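PDB 5FRU: positive phenol-degradative gene regulator from Ralstonia sp. E2, which probably activates transcription of phenol-degradation genes, combining ATP binding with sequence-specific DNA binding, this zinc-binding N-terminal part probably serving as its sensor region. Local coordinates for residues A[123-128]-A[189-194]; A[133-138]-A[152-157]. All coordinates share one frame; numbering follows the deposited sequence.

Contact 1 of 2, residues A[123-128]-A[189-194]; sequences VYHGEF and GKPLEQ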
loop_
_atom_site.group_PDB
_atom_site.type_symbol
_atom_site.label_atom_id
_atom_site.label_comp_id
_atom_site.label_asym_id
_atom_site.label_seq_id
_atom_site.Cartn_x
_atom_site.Cartn_y
_atom_site.Cartn_z
ATOM N N VAL A 123 19.839 24.686 4.845
ATOM C CA VAL A 123 20.423 23.999 5.988
ATOM C C VAL A 123 19.457 23.010 6.647
ATOM O O VAL A 123 18.354 23.363 7.080
ATOM C CB VAL A 123 20.911 25.012 7.038
ATOM C CG1 VAL A 123 21.376 24.306 8.289
ATOM C CG2 VAL A 123 22.029 25.844 6.443
ATOM N N TYR A 124 19.882 21.758 6.736
ATOM C CA TYR A 124 19.077 20.762 7.414
ATOM C C TYR A 124 19.927 19.670 8.044
ATOM O O TYR A 124 20.761 19.070 7.384
ATOM C CB TYR A 124 18.065 20.111 6.458
ATOM C CG TYR A 124 17.182 19.118 7.180
ATOM C CD1 TYR A 124 16.073 19.546 7.891
ATOM C CD2 TYR A 124 17.480 17.755 7.192
ATOM C CE1 TYR A 124 15.283 18.656 8.578
ATOM C CE2 TYR A 124 16.688 16.860 7.869
ATOM C CZ TYR A 124 15.594 17.311 8.557
ATOM O OH TYR A 124 14.796 16.427 9.239
ATOM N N HIS A 125 19.706 19.440 9.327
ATOM C CA HIS A 125 20.206 18.245 10.003
ATOM C C HIS A 125 19.107 17.778 10.928
ATOM O O HIS A 125 18.680 18.520 11.805
ATOM C CB HIS A 125 21.484 18.523 10.792
ATOM C CG HIS A 125 22.744 18.190 10.057
ATOM N ND1 HIS A 125 23.603 17.193 10.470
ATOM C CD2 HIS A 125 23.310 18.742 8.954
ATOM C CE1 HIS A 125 24.633 17.133 9.643
ATOM N NE2 HIS A 125 24.481 18.064 8.718
ATOM N N GLY A 126 18.629 16.551 10.739
ATOM C CA GLY A 126 17.541 16.072 11.570
ATOM C C GLY A 126 17.812 14.663 12.041
ATOM O O GLY A 126 18.320 13.853 11.276
ATOM N N GLU A 127 17.503 14.389 13.303
ATOM C CA GLU A 127 17.602 13.037 13.837
ATOM C C GLU A 127 16.282 12.671 14.515
ATOM O O GLU A 127 15.673 13.492 15.209
ATOM C CB GLU A 127 18.791 12.923 14.800
ATOM C CG GLU A 127 19.099 11.497 15.233
ATOM C CD GLU A 127 20.536 11.319 15.671
ATOM O OE1 GLU A 127 21.251 12.337 15.786
ATOM O OE2 GLU A 127 20.948 10.162 15.907
ATOM N N PHE A 128 15.820 11.440 14.283
ATOM C CA PHE A 128 14.483 11.046 14.697
ATOM C C PHE A 128 14.466 9.650 15.292
ATOM O O PHE A 128 15.270 8.795 14.909
ATOM C CB PHE A 128 13.517 11.089 13.510
ATOM C CG PHE A 128 13.404 12.443 12.864
ATOM C CD1 PHE A 128 14.344 12.869 11.943
ATOM C CD2 PHE A 128 12.348 13.280 13.175
ATOM C CE1 PHE A 128 14.242 14.120 11.348
ATOM C CE2 PHE A 128 12.237 14.526 12.581
ATOM C CZ PHE A 128 13.187 14.944 11.678
ATOM N N GLY A 189 19.057 12.616 8.838
ATOM C CA GLY A 189 18.994 13.211 7.518
ATOM C C GLY A 189 19.879 14.446 7.456
ATOM O O GLY A 189 20.006 15.156 8.454
ATOM N N LYS A 190 20.470 14.687 6.285
ATOM C CA LYS A 190 21.345 15.845 6.034
ATOM C C LYS A 190 21.584 15.986 4.519
ATOM O O LYS A 190 21.304 15.048 3.766
ATOM C CB LYS A 190 22.666 15.695 6.805
ATOM C CG LYS A 190 23.471 14.470 6.465
ATOM C CD LYS A 190 24.766 14.412 7.276
ATOM C CE LYS A 190 25.535 13.140 6.980
ATOM N NZ LYS A 190 26.697 12.976 7.891
ATOM N N PRO A 191 22.068 17.163 4.056
ATOM C CA PRO A 191 22.191 17.379 2.608
ATOM C C PRO A 191 23.095 16.376 1.908
ATOM O O PRO A 191 24.043 15.850 2.505
ATOM C CB PRO A 191 22.793 18.793 2.508
ATOM C CG PRO A 191 22.388 19.460 3.740
ATOM C CD PRO A 191 22.365 18.390 4.812
ATOM N N LEU A 192 22.759 16.111 0.652
ATOM C CA LEU A 192 23.501 15.221 -0.231
ATOM C C LEU A 192 24.998 15.501 -0.170
ATOM O O LEU A 192 25.807 14.594 0.047
ATOM C CB LEU A 192 22.994 15.392 -1.664
ATOM C CG LEU A 192 23.777 14.794 -2.827
ATOM C CD1 LEU A 192 23.503 13.314 -2.931
ATOM C CD2 LEU A 192 23.420 15.514 -4.127
ATOM N N GLU A 193 25.336 16.775 -0.352
ATOM C CA GLU A 193 26.705 17.281 -0.252
ATOM C C GLU A 193 27.440 16.729 0.967
ATOM O O GLU A 193 28.643 16.488 0.915
ATOM C CB GLU A 193 26.690 18.820 -0.205
ATOM C CG GLU A 193 28.049 19.488 -0.382
ATOM C CD GLU A 193 27.948 21.000 -0.553
ATOM O OE1 GLU A 193 27.279 21.650 0.282
ATOM O OE2 GLU A 193 28.538 21.536 -1.519
ATOM N N GLN A 194 26.708 16.495 2.050
ATOM C CA GLN A 194 27.323 16.147 3.324
ATOM C C GLN A 194 27.343 14.658 3.656
ATOM O O GLN A 194 27.589 14.292 4.796
ATOM C CB GLN A 194 26.616 16.896 4.449
ATOM C CG GLN A 194 26.644 18.389 4.246
ATOM C CD GLN A 194 26.273 19.147 5.490
ATOM O OE1 GLN A 194 25.256 19.839 5.527
ATOM N NE2 GLN A 194 27.105 19.034 6.523
#
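His125 lays one face of its imidazole over the aliphatic base of Lys190, whose CB sits 3.7 Å from the ring centroid and close to the ring normal, a CH-pi contact. The lysine chain starts with CG between its backbone N and carbonyl carbon (chi1 59°) and then runs straight out. Its CD therefore passes 3.6 Å from His125 CE1, while the ammonium leads away and makes a cation-pi contact with Trp195. A long aliphatic chain suits this partly exposed place: its methylenes lie against the flat ring while the charged end goes on to Trp195. Gln194 reaches the imidazole at its edge, its amide plane turned 54° from the ring, and Gln194 NE2 lies 3.6 Å from His125 NE2.

Beneath these side chains the two strands run antiparallel. Gly126 and Gly189 form a hydrogen-bonded pair, with Gly126 N giving to Gly189 O at 3.0 Å and Gly189 N giving back to Gly126 O at 2.8 Å. With no side chain on either glycine, the Tyr124 ring can lie along the sheet, CE2 3.8 Å from Gly189 O, and its hydroxyl can pass Gly126 to hydrogen-bond Tyr172 OH. Beyond this pair the ladder stops at Pro191, which has no N-H to offer. The buried Tyr124 O lacks a hydrogen-bond partner and meets Pro191 CD at 3.1 Å, with a CA-H...O contact from Lys190 beside it.

The two strands are the central ones of a four-stranded antiparallel sheet in order 109-118, 123-131, 185-191, 170-174. Tyr124 and Phe128 pack against Leu95 of helix 91-104, and Pro191 touches Ile170 of strand 170-174, outermost on that side within the chain.

Contact 2 of 2, residues A[133-138]-A[152-157]; sequences SFEGDV and WMQIGY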
loop_
_atom_site.group_PDB
_atom_site.type_symbol
_atom_site.label_atom_id
_atom_site.label_comp_id
_atom_site.label_asym_id
_atom_site.label_seq_id
_atom_site.Cartn_x
_atom_site.Cartn_y
_atom_site.Cartn_z
ATOM N N SER A 133 7.937 0.637 13.615
ATOM C CA SER A 133 8.098 0.752 12.161
ATOM C C SER A 133 7.407 -0.409 11.473
ATOM O O SER A 133 7.708 -1.574 11.772
ATOM C CB SER A 133 9.575 0.774 11.754
ATOM O OG SER A 133 10.210 1.991 12.118
ATOM N N PHE A 134 6.473 -0.130 10.569
ATOM C CA PHE A 134 5.761 -1.253 9.953
ATOM C C PHE A 134 6.736 -2.073 9.109
ATOM O O PHE A 134 6.667 -3.301 9.060
ATOM C CB PHE A 134 4.577 -0.777 9.103
ATOM C CG PHE A 134 4.897 -0.630 7.647
ATOM C CD1 PHE A 134 5.455 0.542 7.168
ATOM C CD2 PHE A 134 4.640 -1.665 6.755
ATOM C CE1 PHE A 134 5.757 0.689 5.820
ATOM C CE2 PHE A 134 4.942 -1.531 5.411
ATOM C CZ PHE A 134 5.494 -0.352 4.942
ATOM N N GLU A 135 7.644 -1.385 8.437
ATOM C CA GLU A 135 8.505 -2.041 7.457
ATOM C C GLU A 135 9.484 -2.996 8.121
ATOM O O GLU A 135 9.705 -4.113 7.643
ATOM C CB GLU A 135 9.262 -0.994 6.644
ATOM C CG GLU A 135 9.904 -1.544 5.411
ATOM C CD GLU A 135 10.294 -0.463 4.426
ATOM O OE1 GLU A 135 10.266 0.726 4.809
ATOM O OE2 GLU A 135 10.644 -0.810 3.274
ATOM N N GLY A 136 10.069 -2.561 9.229
ATOM C CA GLY A 136 11.072 -3.382 9.893
ATOM C C GLY A 136 10.404 -4.636 10.412
ATOM O O GLY A 136 10.939 -5.750 10.310
ATOM N N ASP A 137 9.209 -4.453 10.952
ATOM C CA ASP A 137 8.449 -5.574 11.470
ATOM C C ASP A 137 8.074 -6.529 10.334
ATOM O O ASP A 137 8.264 -7.738 10.452
ATOM C CB ASP A 137 7.213 -5.079 12.227
ATOM C CG ASP A 137 7.560 -4.082 13.352
ATOM O OD1 ASP A 137 8.745 -3.684 13.482
ATOM O OD2 ASP A 137 6.637 -3.685 14.107
ATOM N N VAL A 138 7.565 -5.983 9.235
ATOM C CA VAL A 138 7.265 -6.756 8.024
ATOM C C VAL A 138 8.476 -7.514 7.467
ATOM O O VAL A 138 8.356 -8.679 7.057
ATOM C CB VAL A 138 6.698 -5.817 6.917
ATOM C CG1 VAL A 138 6.919 -6.378 5.529
ATOM C CG2 VAL A 138 5.236 -5.552 7.173
ATOM N N TRP A 152 13.383 0.547 4.084
ATOM C CA TRP A 152 13.666 1.164 2.799
ATOM C C TRP A 152 12.599 2.187 2.389
ATOM O O TRP A 152 12.926 3.341 2.057
ATOM C CB TRP A 152 13.785 0.079 1.729
ATOM C CG TRP A 152 14.747 -1.016 2.063
ATOM C CD1 TRP A 152 15.914 -0.904 2.783
ATOM C CD2 TRP A 152 14.642 -2.391 1.684
ATOM N NE1 TRP A 152 16.533 -2.131 2.873
ATOM C CE2 TRP A 152 15.769 -3.061 2.212
ATOM C CE3 TRP A 152 13.698 -3.127 0.956
ATOM C CZ2 TRP A 152 15.980 -4.426 2.026
ATOM C CZ3 TRP A 152 13.909 -4.493 0.778
ATOM C CH2 TRP A 152 15.044 -5.122 1.306
ATOM N N MET A 153 11.325 1.774 2.390
ATOM C CA MET A 153 10.251 2.677 1.977
ATOM C C MET A 153 10.107 3.846 2.944
ATOM O O MET A 153 9.767 4.960 2.540
ATOM C CB MET A 153 8.911 1.935 1.875
ATOM C CG MET A 153 7.771 2.767 1.260
ATOM S SD MET A 153 6.183 1.868 1.363
ATOM C CE MET A 153 6.790 0.205 1.356
ATOM N N GLN A 154 10.344 3.589 4.229
ATOM C CA GLN A 154 10.219 4.639 5.237
ATOM C C GLN A 154 11.336 5.672 5.087
ATOM O O GLN A 154 11.099 6.862 5.244
ATOM C CB GLN A 154 10.230 4.049 6.656
ATOM C CG GLN A 154 9.072 3.095 6.907
ATOM C CD GLN A 154 9.040 2.507 8.318
ATOM O OE1 GLN A 154 8.363 1.515 8.553
ATOM N NE2 GLN A 154 9.762 3.119 9.253
ATOM N N ILE A 155 12.544 5.208 4.782
ATOM C CA ILE A 155 13.668 6.114 4.553
ATOM C C ILE A 155 13.408 6.907 3.269
ATOM O O ILE A 155 13.687 8.105 3.189
ATOM C CB ILE A 155 15.009 5.352 4.445
ATOM C CG1 ILE A 155 15.482 4.898 5.835
ATOM C CG2 ILE A 155 16.072 6.206 3.801
ATOM C CD1 ILE A 155 15.846 6.062 6.773
ATOM N N GLY A 156 12.879 6.220 2.263
ATOM C CA GLY A 156 12.505 6.857 1.015
ATOM C C GLY A 156 11.562 8.026 1.223
ATOM O O GLY A 156 11.783 9.129 0.692
ATOM N N TYR A 157 10.529 7.805 2.035
ATOM C CA TYR A 157 9.591 8.862 2.412
ATOM C C TYR A 157 10.266 10.067 3.082
ATOM O O TYR A 157 10.023 11.215 2.698
ATOM C CB TYR A 157 8.499 8.275 3.333
ATOM C CG TYR A 157 7.419 9.250 3.750
ATOM C CD1 TYR A 157 7.668 10.220 4.717
ATOM C CD2 TYR A 157 6.143 9.182 3.203
ATOM C CE1 TYR A 157 6.673 11.106 5.115
ATOM C CE2 TYR A 157 5.138 10.058 3.604
ATOM C CZ TYR A 157 5.418 11.024 4.556
ATOM O OH TYR A 157 4.423 11.907 4.930
#
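Two polar side chains, Gln154 and Glu135, reach across in opposite senses to take backbone N-H groups of each other's helix. The amide of Gln154 spans the start of helix 134-143. Its OE1 accepts the N-H of Glu135 at 3.0 Å, the donor tilted 23° from the carbonyl plane, and its NE2 gives a hydrogen bond to Ser133 OG at 3.1 Å. That second bond is nearly straight, at 168°, and lies in the amide plane. Since OE1 faces a backbone donor, the amide's orientation is set, and a glutamine suits the site because it accepts and donates at once. With its chain extended beyond CG, it spans the gap between the helices.

The carboxylate of Glu135 makes the return connection. CG stands anti to the backbone N (chi1 -166°), which points the extended chain at the first turn of helix 152-166. There Gln154 N gives to Glu135 OE1 at 2.9 Å, meeting the oxygen nearly along its C-O axis. Met153 N lies 2.8 Å from OE2, although the position of that oxygen is less certain. An acid fits here, since first-turn N-H groups have no acceptor within their own helix and the helix dipole would probably stabilise the negative charge.

The helical segments run nearly antiparallel within the V4R domain and beside its zinc site of Cys151, Glu174, Cys177 and Cys185; Ser133 packs on Cys185. Arg51 of helix 44-84 forms a salt bridge with Glu135 OE2.

Apolar packing lies to one side. Met153 bends at chi3 and brings CE to the edge of the Phe134 ring, 3.9 Å from CZ. Phe134 also packs on Thr44 and on Arg38 of the second subunit.

From the N terminus, the chain passes the long helix 44-84 and helix 91-104, then enters the sheet through strand 109-118. Strand 123-131 follows and supplies the first side of contact 1, whose loop stays open until strand 185-191 returns beside it. Directly after strand 123-131 comes helix 134-143, where contact 2 begins; helix 152-166 soon closes that shorter loop. Contact 2 is thus nested inside the loop of contact 1 and does not cross it. Their centres are 19 Å apart and they do not touch. Contact 1 joins two central strands of the sheet, while contact 2 ties the intervening helix pair together next to the zinc site.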